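Putative sugar ABC transporter (Yersinia enterocolitica subsp. enterocolitica 8081, PDB 5ULB) probably binds methylthioribose and related sugars in the periplasm for an ABC importer, and holds both anomers of a 5-selenomethyl ribofuranose between its lobes. Local coordinates at residues D214-Q218 and I239-D243; V194-L198 and A223-R229; A291-L297 and I313-W317. One frame throughout, in Å; residues are numbered along the deposited sequence.

All three contacts lie in the part of the fold built around strands 143-148 to 285-294. Contacts 1 and 2 both use helix 214-226: contact 1 at its first turn, close to the sugar pocket, and contact 2 at its far end, their centres about 17 Å apart. Their segments alternate along the chain; helix 214-226 meets segment 239-243 at its start and helix 186-200 at its end. Contact 3 follows later, where strand 285-294 meets the loop after helix 295-299. Its centre is about 15 Å from that of contact 1, and Ile-239 joins the two by packing against Trp-317 and Ile-293. Contact 2 touches neither, and is linked to contact 1 through the shared helix.

Contact 1: residues D214-Q218 and I239-D243; sequences DAFTQ and ISNQD
Asp-214 and Ile-239 bring their backbones to 6.6 Å between CA atoms, and Gln-218 and Asp-243 to 7.1 Å, so the first turn of helix 214-226 runs alongside the loop and first helical residues of 239-243. The extended side chain of Gln-218 crosses that of Asp-243 at about a right angle. Its NE2 donates to Asp-243 OD1 at 2.8 Å; the bond is nearly straight (165°), uses the syn side of the carboxylate and lies 23° out of its plane. The same NE2 also bonds to Asp-32, which fixes the rotation of the amide. Ser-240, the N-cap of helix 241-248, accepts a weak capping bond at OG from Asp-243 N (3.4 Å) and is bonded to Asp-32 as well. The side chain of Asp-214, turned into the same buried cluster, is about 6 Å from the bound sugar, and the residue's backbone N is held by Asp-238, a pocket residue, consistent with a polar second shell behind the pocket. Around this core, helix 186-200 touches Gln-218, helix 32-48 reaches Ser-240 and Gln-242, and strand 254-259 lies against Ile-239 and Asp-243.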
loop_
_atom_site.group_PDB
_atom_site.type_symbol
_atom_site.label_atom_id
_atom_site.label_comp_id
_atom_site.label_asym_id
_atom_site.label_seq_id
_atom_site.Cartn_x
_atom_site.Cartn_y
_atom_site.Cartn_z
ATOM N N ASP A 214 -0.987 6.451 5.440
ATOM C CA ASP A 214 -0.052 7.489 5.869
ATOM C C ASP A 214 -0.253 8.817 5.121
ATOM O O ASP A 214 0.182 9.855 5.635
ATOM C CB ASP A 214 1.413 7.101 5.843
ATOM C CG ASP A 214 2.020 6.750 4.485
ATOM O OD1 ASP A 214 1.246 6.578 3.543
ATOM O OD2 ASP A 214 3.307 6.690 4.487
ATOM N N ALA A 215 -0.966 8.811 3.964
ATOM C CA ALA A 215 -1.342 10.100 3.380
ATOM C C ALA A 215 -2.207 10.889 4.298
ATOM O O ALA A 215 -2.084 12.129 4.388
ATOM C CB ALA A 215 -2.041 9.855 2.025
ATOM N N PHE A 216 -3.136 10.245 4.982
ATOM C CA PHE A 216 -3.929 10.895 5.992
ATOM C C PHE A 216 -3.075 11.304 7.183
ATOM O O PHE A 216 -3.196 12.457 7.638
ATOM C CB PHE A 216 -5.071 9.975 6.497
ATOM C CG PHE A 216 -6.118 9.557 5.492
ATOM C CD1 PHE A 216 -6.569 10.397 4.493
ATOM C CD2 PHE A 216 -6.722 8.293 5.567
ATOM C CE1 PHE A 216 -7.592 10.017 3.648
ATOM C CE2 PHE A 216 -7.727 7.906 4.733
ATOM C CZ PHE A 216 -8.161 8.778 3.779
ATOM N N THR A 217 -2.251 10.426 7.693
ATOM C CA THR A 217 -1.499 10.718 8.882
ATOM C C THR A 217 -0.550 11.887 8.639
ATOM O O THR A 217 -0.385 12.708 9.541
ATOM C CB THR A 217 -0.714 9.489 9.313
ATOM O OG1 THR A 217 -1.616 8.366 9.319
ATOM C CG2 THR A 217 -0.120 9.667 10.698
ATOM N N GLN A 218 0.023 11.997 7.428
ATOM C CA GLN A 218 0.856 13.149 7.149
ATOM C C GLN A 218 0.088 14.443 7.302
ATOM O O GLN A 218 0.649 15.459 7.805
ATOM C CB GLN A 218 1.416 13.012 5.738
ATOM C CG GLN A 218 2.494 11.968 5.563
ATOM C CD GLN A 218 2.705 11.515 4.131
ATOM O OE1 GLN A 218 2.047 12.049 3.173
ATOM N NE2 GLN A 218 3.557 10.525 3.949
ATOM N N ILE A 239 4.375 3.339 5.525
ATOM C CA ILE A 239 5.578 4.095 5.761
ATOM C C ILE A 239 6.062 4.680 4.462
ATOM O O ILE A 239 5.762 4.217 3.368
ATOM C CB ILE A 239 6.732 3.180 6.344
ATOM C CG1 ILE A 239 7.831 3.930 7.041
ATOM C CG2 ILE A 239 7.259 2.197 5.319
ATOM C CD1 ILE A 239 7.362 4.688 8.261
ATOM N N SER A 240 6.812 5.777 4.563
ATOM C CA SER A 240 7.393 6.491 3.454
ATOM C C SER A 240 8.566 7.281 4.003
ATOM O O SER A 240 8.698 7.460 5.224
ATOM C CB SER A 240 6.331 7.404 2.753
ATOM O OG SER A 240 6.058 8.490 3.615
ATOM N N ASN A 241 9.381 7.877 3.115
ATOM C CA ASN A 241 10.505 8.665 3.570
ATOM C C ASN A 241 10.012 9.809 4.411
ATOM O O ASN A 241 10.658 10.127 5.449
ATOM C CB ASN A 241 11.319 9.187 2.399
ATOM C CG ASN A 241 12.073 8.124 1.654
ATOM O OD1 ASN A 241 12.273 6.960 2.119
ATOM N ND2 ASN A 241 12.549 8.508 0.455
ATOM N N GLN A 242 8.968 10.494 4.018
ATOM C CA GLN A 242 8.410 11.601 4.787
ATOM C C GLN A 242 8.064 11.189 6.204
ATOM O O GLN A 242 8.395 11.866 7.149
ATOM C CB GLN A 242 7.171 12.208 4.071
ATOM C CG GLN A 242 6.581 13.424 4.796
ATOM C CD GLN A 242 5.271 14.031 4.211
ATOM O OE1 GLN A 242 4.833 13.620 3.171
ATOM N NE2 GLN A 242 4.680 14.984 4.893
ATOM N N ASP A 243 7.403 10.054 6.332
ATOM C CA ASP A 243 6.956 9.656 7.689
ATOM C C ASP A 243 8.138 9.468 8.598
ATOM O O ASP A 243 8.070 9.792 9.786
ATOM C CB ASP A 243 6.176 8.272 7.621
ATOM C CG ASP A 243 5.061 8.231 6.730
ATOM O OD1 ASP A 243 4.532 9.237 6.243
ATOM O OD2 ASP A 243 4.611 7.052 6.435
HETATM O O HOH W 1 3.273 4.629 2.139
#

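Contact 2: residues V194-L198 and A223-R229; sequences VGAVL and ALQENGR
Leu-198 is the main bump here, set into a hollow on segment 223-229 where two helices of a Rossmann-like alpha/beta lobe lie on the same side of the sheet. Helix 186-200 leads into strand 208-211 and helix 214-226 leaves it, as in the successive beta-alpha-beta crossovers of periplasmic binding proteins. The closest backbone approach is between Gly-195 and Ala-223, whose CA atoms are 5.6 Å apart. There Ala-223 CB rests beside Gly-195 N and against Val-194 CG1 (3.7 Å), while the amide of Asn-227 comes up to Gly-195 CA. One turn on, Leu-198 divides its two methyls. CD1 enters the dip between Ala-223 O and Asn-227 CB, 4.0 Å from the latter; CD2 meets Leu-224 CD2 at 4.1 Å and lies over one face of the Arg-229 guanidinium, offset toward its rim.

Arg-229 reaches back over the leucine because its chain bends at chi2 and chi3 (-68° and -63°), the two side chains running antiparallel alongside one another. NH1 donates to Leu-198 O at 3.0 Å, with that oxygen in the guanidinium plane, but the bond is bent, 139° at the hydrogen. A salt bridge from NE to Glu-231 and a bond from NH2 to Tyr-201 O hold the rest of the group. The chain leaves the helix at Gly-228, whose positive phi belongs to a Schellman motif closing helix 214-226, with bonds from Arg-229 N to Leu-224 O and from Gly-228 N to Gln-225 O. In the last helical turn Ala-223 O is gripped twice, by Asn-227 N at 2.9 Å and by Asn-227 ND2 at 2.8 Å, from opposite faces of the carbonyl plane.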
loop_
_atom_site.group_PDB
_atom_site.type_symbol
_atom_site.label_atom_id
_atom_site.label_comp_id
_atom_site.label_asym_id
_atom_site.label_seq_id
_atom_site.Cartn_x
_atom_site.Cartn_y
_atom_site.Cartn_z
ATOM N N VAL A 194 -8.672 18.094 9.791
ATOM C CA VAL A 194 -8.265 17.871 11.153
ATOM C C VAL A 194 -8.215 19.171 11.908
ATOM O O VAL A 194 -8.598 19.230 13.093
ATOM C CB VAL A 194 -6.949 17.060 11.205
ATOM C CG1 VAL A 194 -6.398 17.065 12.621
ATOM C CG2 VAL A 194 -7.107 15.641 10.663
ATOM N N GLY A 195 -7.773 20.276 11.254
ATOM C CA GLY A 195 -7.785 21.564 11.959
ATOM C C GLY A 195 -9.163 21.929 12.484
ATOM O O GLY A 195 -9.289 22.446 13.611
ATOM N N ALA A 196 -10.224 21.666 11.694
ATOM C CA ALA A 196 -11.544 22.001 12.165
ATOM C C ALA A 196 -12.001 21.063 13.303
ATOM O O ALA A 196 -12.683 21.526 14.236
ATOM C CB ALA A 196 -12.550 21.941 10.994
ATOM N N VAL A 197 -11.614 19.779 13.269
ATOM C CA VAL A 197 -11.968 18.844 14.346
ATOM C C VAL A 197 -11.234 19.295 15.635
ATOM O O VAL A 197 -11.818 19.260 16.749
ATOM C CB VAL A 197 -11.640 17.405 13.959
ATOM C CG1 VAL A 197 -11.979 16.521 15.116
ATOM C CG2 VAL A 197 -12.573 17.021 12.886
ATOM N N LEU A 198 -9.980 19.740 15.512
ATOM C CA LEU A 198 -9.221 20.236 16.664
ATOM C C LEU A 198 -9.909 21.453 17.317
ATOM O O LEU A 198 -9.862 21.681 18.544
ATOM C CB LEU A 198 -7.845 20.603 16.260
ATOM C CG LEU A 198 -6.938 19.452 15.809
ATOM C CD1 LEU A 198 -5.603 19.978 15.292
ATOM C CD2 LEU A 198 -6.631 18.484 16.957
ATOM N N ALA A 223 -1.422 19.281 10.778
ATOM C CA ALA A 223 -2.389 20.000 11.561
ATOM C C ALA A 223 -1.986 20.029 13.039
ATOM O O ALA A 223 -2.158 21.073 13.716
ATOM C CB ALA A 223 -3.774 19.384 11.452
ATOM N N LEU A 224 -1.493 18.928 13.563
ATOM C CA LEU A 224 -1.094 18.950 15.009
ATOM C C LEU A 224 0.010 19.946 15.262
ATOM O O LEU A 224 0.029 20.683 16.250
ATOM C CB LEU A 224 -0.665 17.539 15.508
ATOM C CG LEU A 224 -1.755 16.452 15.448
ATOM C CD1 LEU A 224 -1.222 15.185 16.074
ATOM C CD2 LEU A 224 -3.002 16.870 16.161
ATOM N N GLN A 225 1.016 19.959 14.389
ATOM C CA GLN A 225 2.128 20.908 14.570
ATOM C C GLN A 225 1.642 22.321 14.466
ATOM O O GLN A 225 1.923 23.158 15.308
ATOM C CB GLN A 225 3.208 20.621 13.569
ATOM C CG GLN A 225 4.089 19.386 13.934
ATOM C CD GLN A 225 5.028 19.501 15.162
ATOM O OE1 GLN A 225 5.026 20.500 15.849
ATOM N NE2 GLN A 225 5.908 18.500 15.345
ATOM N N GLU A 226 0.896 22.634 13.380
ATOM C CA GLU A 226 0.552 24.035 13.094
ATOM C C GLU A 226 -0.437 24.595 14.089
ATOM O O GLU A 226 -0.473 25.793 14.303
ATOM C CB GLU A 226 0.048 24.170 11.663
ATOM C CG GLU A 226 1.118 23.973 10.711
ATOM C CD GLU A 226 0.808 24.158 9.261
ATOM O OE1 GLU A 226 -0.359 24.405 8.966
ATOM O OE2 GLU A 226 1.753 23.961 8.373
ATOM N N ASN A 227 -1.314 23.727 14.655
ATOM C CA ASN A 227 -2.292 24.137 15.624
ATOM C C ASN A 227 -1.815 24.005 17.093
ATOM O O ASN A 227 -2.587 24.224 18.022
ATOM C CB ASN A 227 -3.607 23.389 15.462
ATOM C CG ASN A 227 -4.361 23.737 14.169
ATOM O OD1 ASN A 227 -5.012 24.793 14.161
ATOM N ND2 ASN A 227 -4.197 22.972 13.119
ATOM N N GLY A 228 -0.574 23.584 17.299
ATOM C CA GLY A 228 -0.069 23.433 18.705
ATOM C C GLY A 228 -0.776 22.360 19.486
ATOM O O GLY A 228 -1.036 22.510 20.684
ATOM N N ARG A 229 -1.075 21.247 18.829
ATOM C CA ARG A 229 -1.821 20.125 19.415
ATOM C C ARG A 229 -1.021 18.825 19.447
ATOM O O ARG A 229 -1.624 17.754 19.322
ATOM C CB ARG A 229 -3.155 19.955 18.754
ATOM C CG ARG A 229 -4.077 21.161 18.964
ATOM C CD ARG A 229 -4.546 21.351 20.390
ATOM N NE ARG A 229 -5.374 20.220 20.860
ATOM C CZ ARG A 229 -6.675 20.081 20.615
ATOM N NH1 ARG A 229 -7.324 20.934 19.875
ATOM N NH2 ARG A 229 -7.361 19.011 21.059
#

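Contact 3: residues A291-L297 and I313-W317; sequences ASIPQAL and IIPGW
The indole of Trp-317 meets Ala-291 at its edge: the methyl CB sits near the ring plane, 4.0 Å from CE3 and equally close to CZ3. Ile-293 CD1 approaches the same benzo end obliquely, 4.3 Å from CH2. With CG anti to the backbone N (chi1 169°), the ring swings back toward segment 291-297 although the bond leaving CA does not aim there. Ile-239, Leu-310 and Asp-261 also touch the ring, and a weak bond from NE1 to Val-307 O occupies its polar corner, so the indole is hemmed in by several parts of the chain.

Past the tryptophan the contact is a run of aliphatic pairs. Ile-314 crosses Ile-293 at about a right angle, its CD1 lying 3.8 Å from Ile-293 CG1, while its CG2 touches Ala-291 CB at 4.2 Å. Its inner carbon CG1 meets Leu-297 CD2 at 3.9 Å. Ile-313 also packs against that leucine, its terminal methyl CD1 lying 4.1 Å from the branch carbon Leu-297 CG. The two segments bury 297 Å² between them, and the side-chain pairs that meet are apolar.

A type II beta turn from Ile-314 to Trp-317, closed by Trp-317 N to Ile-314 O at 3.0 Å and with Gly-316 at positive phi (79°), brings Ile-314 and the end of Trp-317 to the strand. On the other side, Pro-294 is the N-cap where strand 285-294 passes into helix 295-299. Ala-291 and Ile-293 are hydrogen-bonded to strand 254-259. The C-terminal loop thus packs on strand 285-294, which pairs antiparallel with 254-259, in a fold consistent with the type I periplasmic binding proteins.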
loop_
_atom_site.group_PDB
_atom_site.type_symbol
_atom_site.label_atom_id
_atom_site.label_comp_id
_atom_site.label_asym_id
_atom_site.label_seq_id
_atom_site.Cartn_x
_atom_site.Cartn_y
_atom_site.Cartn_z
ATOM N N ALA A 291 5.844 -5.020 9.269
ATOM C CA ALA A 291 6.645 -4.773 10.415
ATOM C C ALA A 291 6.111 -3.562 11.153
ATOM O O ALA A 291 5.571 -2.640 10.548
ATOM C CB ALA A 291 8.116 -4.525 10.024
ATOM N N SER A 292 6.283 -3.572 12.476
ATOM C CA SER A 292 5.863 -2.467 13.282
ATOM C C SER A 292 7.118 -1.613 13.594
ATOM O O SER A 292 8.058 -2.112 14.226
ATOM C CB SER A 292 5.236 -2.938 14.578
ATOM O OG SER A 292 4.110 -3.793 14.230
ATOM N N ILE A 293 7.027 -0.339 13.226
ATOM C CA ILE A 293 8.162 0.559 13.257
ATOM C C ILE A 293 7.915 1.602 14.356
ATOM O O ILE A 293 7.092 2.474 14.202
ATOM C CB ILE A 293 8.378 1.294 11.905
ATOM C CG1 ILE A 293 8.454 0.312 10.758
ATOM C CG2 ILE A 293 9.611 2.235 11.938
ATOM C CD1 ILE A 293 8.315 0.912 9.385
ATOM N N PRO A 294 8.591 1.492 15.470
ATOM C CA PRO A 294 8.392 2.473 16.624
ATOM C C PRO A 294 9.227 3.746 16.448
ATOM O O PRO A 294 10.361 3.691 16.026
ATOM C CB PRO A 294 8.828 1.713 17.875
ATOM C CG PRO A 294 9.874 0.758 17.320
ATOM C CD PRO A 294 9.555 0.425 15.877
ATOM N N GLN A 295 8.648 4.857 16.842
ATOM C CA GLN A 295 9.320 6.145 16.785
ATOM C C GLN A 295 10.666 6.131 17.460
ATOM O O GLN A 295 11.635 6.691 16.960
ATOM C CB GLN A 295 8.439 7.185 17.444
ATOM C CG GLN A 295 9.000 8.575 17.542
ATOM C CD GLN A 295 8.057 9.565 18.112
ATOM O OE1 GLN A 295 7.370 9.271 19.100
ATOM N NE2 GLN A 295 8.002 10.793 17.520
ATOM N N ALA A 296 10.763 5.460 18.603
ATOM C CA ALA A 296 12.045 5.543 19.365
ATOM C C ALA A 296 13.217 4.967 18.536
ATOM O O ALA A 296 14.365 5.446 18.671
ATOM C CB ALA A 296 11.941 4.856 20.647
ATOM N N LEU A 297 12.931 3.941 17.738
ATOM C CA LEU A 297 13.962 3.403 16.854
ATOM C C LEU A 297 14.566 4.465 15.921
ATOM O O LEU A 297 15.804 4.534 15.745
ATOM C CB LEU A 297 13.395 2.155 16.113
ATOM C CG LEU A 297 14.347 1.440 15.204
ATOM C CD1 LEU A 297 15.427 0.767 16.005
ATOM C CD2 LEU A 297 13.608 0.425 14.336
ATOM N N ILE A 313 18.204 -1.581 10.147
ATOM C CA ILE A 313 17.773 -1.529 11.547
ATOM C C ILE A 313 16.545 -2.338 11.870
ATOM O O ILE A 313 16.137 -2.405 12.991
ATOM C CB ILE A 313 17.610 -0.012 12.035
ATOM C CG1 ILE A 313 16.599 0.747 11.171
ATOM C CG2 ILE A 313 18.971 0.655 12.112
ATOM C CD1 ILE A 313 16.330 2.153 11.665
ATOM N N ILE A 314 15.928 -2.915 10.842
ATOM C CA ILE A 314 14.792 -3.809 10.961
ATOM C C ILE A 314 15.132 -5.037 10.135
ATOM O O ILE A 314 15.040 -5.079 8.906
ATOM C CB ILE A 314 13.476 -3.172 10.461
ATOM C CG1 ILE A 314 13.206 -1.896 11.168
ATOM C CG2 ILE A 314 12.323 -4.199 10.384
ATOM C CD1 ILE A 314 11.974 -1.227 10.676
ATOM N N PRO A 315 15.591 -6.095 10.806
ATOM C CA PRO A 315 15.991 -7.325 10.109
ATOM C C PRO A 315 14.914 -7.795 9.186
ATOM O O PRO A 315 13.778 -7.939 9.655
ATOM C CB PRO A 315 16.116 -8.334 11.224
ATOM C CG PRO A 315 16.667 -7.506 12.369
ATOM C CD PRO A 315 15.897 -6.182 12.282
ATOM N N GLY A 316 15.298 -7.965 7.904
ATOM C CA GLY A 316 14.503 -8.454 6.884
ATOM C C GLY A 316 13.489 -7.497 6.211
ATOM O O GLY A 316 12.775 -7.897 5.255
ATOM N N TRP A 317 13.539 -6.232 6.561
ATOM C CA TRP A 317 12.636 -5.250 5.995
ATOM C C TRP A 317 12.770 -5.202 4.468
ATOM O O TRP A 317 13.853 -5.105 3.859
ATOM C CB TRP A 317 12.938 -3.876 6.537
ATOM C CG TRP A 317 12.211 -2.844 5.772
ATOM C CD1 TRP A 317 12.745 -2.034 4.762
ATOM C CD2 TRP A 317 10.875 -2.504 5.934
ATOM N NE1 TRP A 317 11.767 -1.222 4.345
ATOM C CE2 TRP A 317 10.595 -1.488 5.007
ATOM C CE3 TRP A 317 9.817 -2.941 6.784
ATOM C CZ2 TRP A 317 9.318 -0.905 4.951
ATOM C CZ3 TRP A 317 8.621 -2.421 6.653
ATOM C CH2 TRP A 317 8.385 -1.400 5.743
#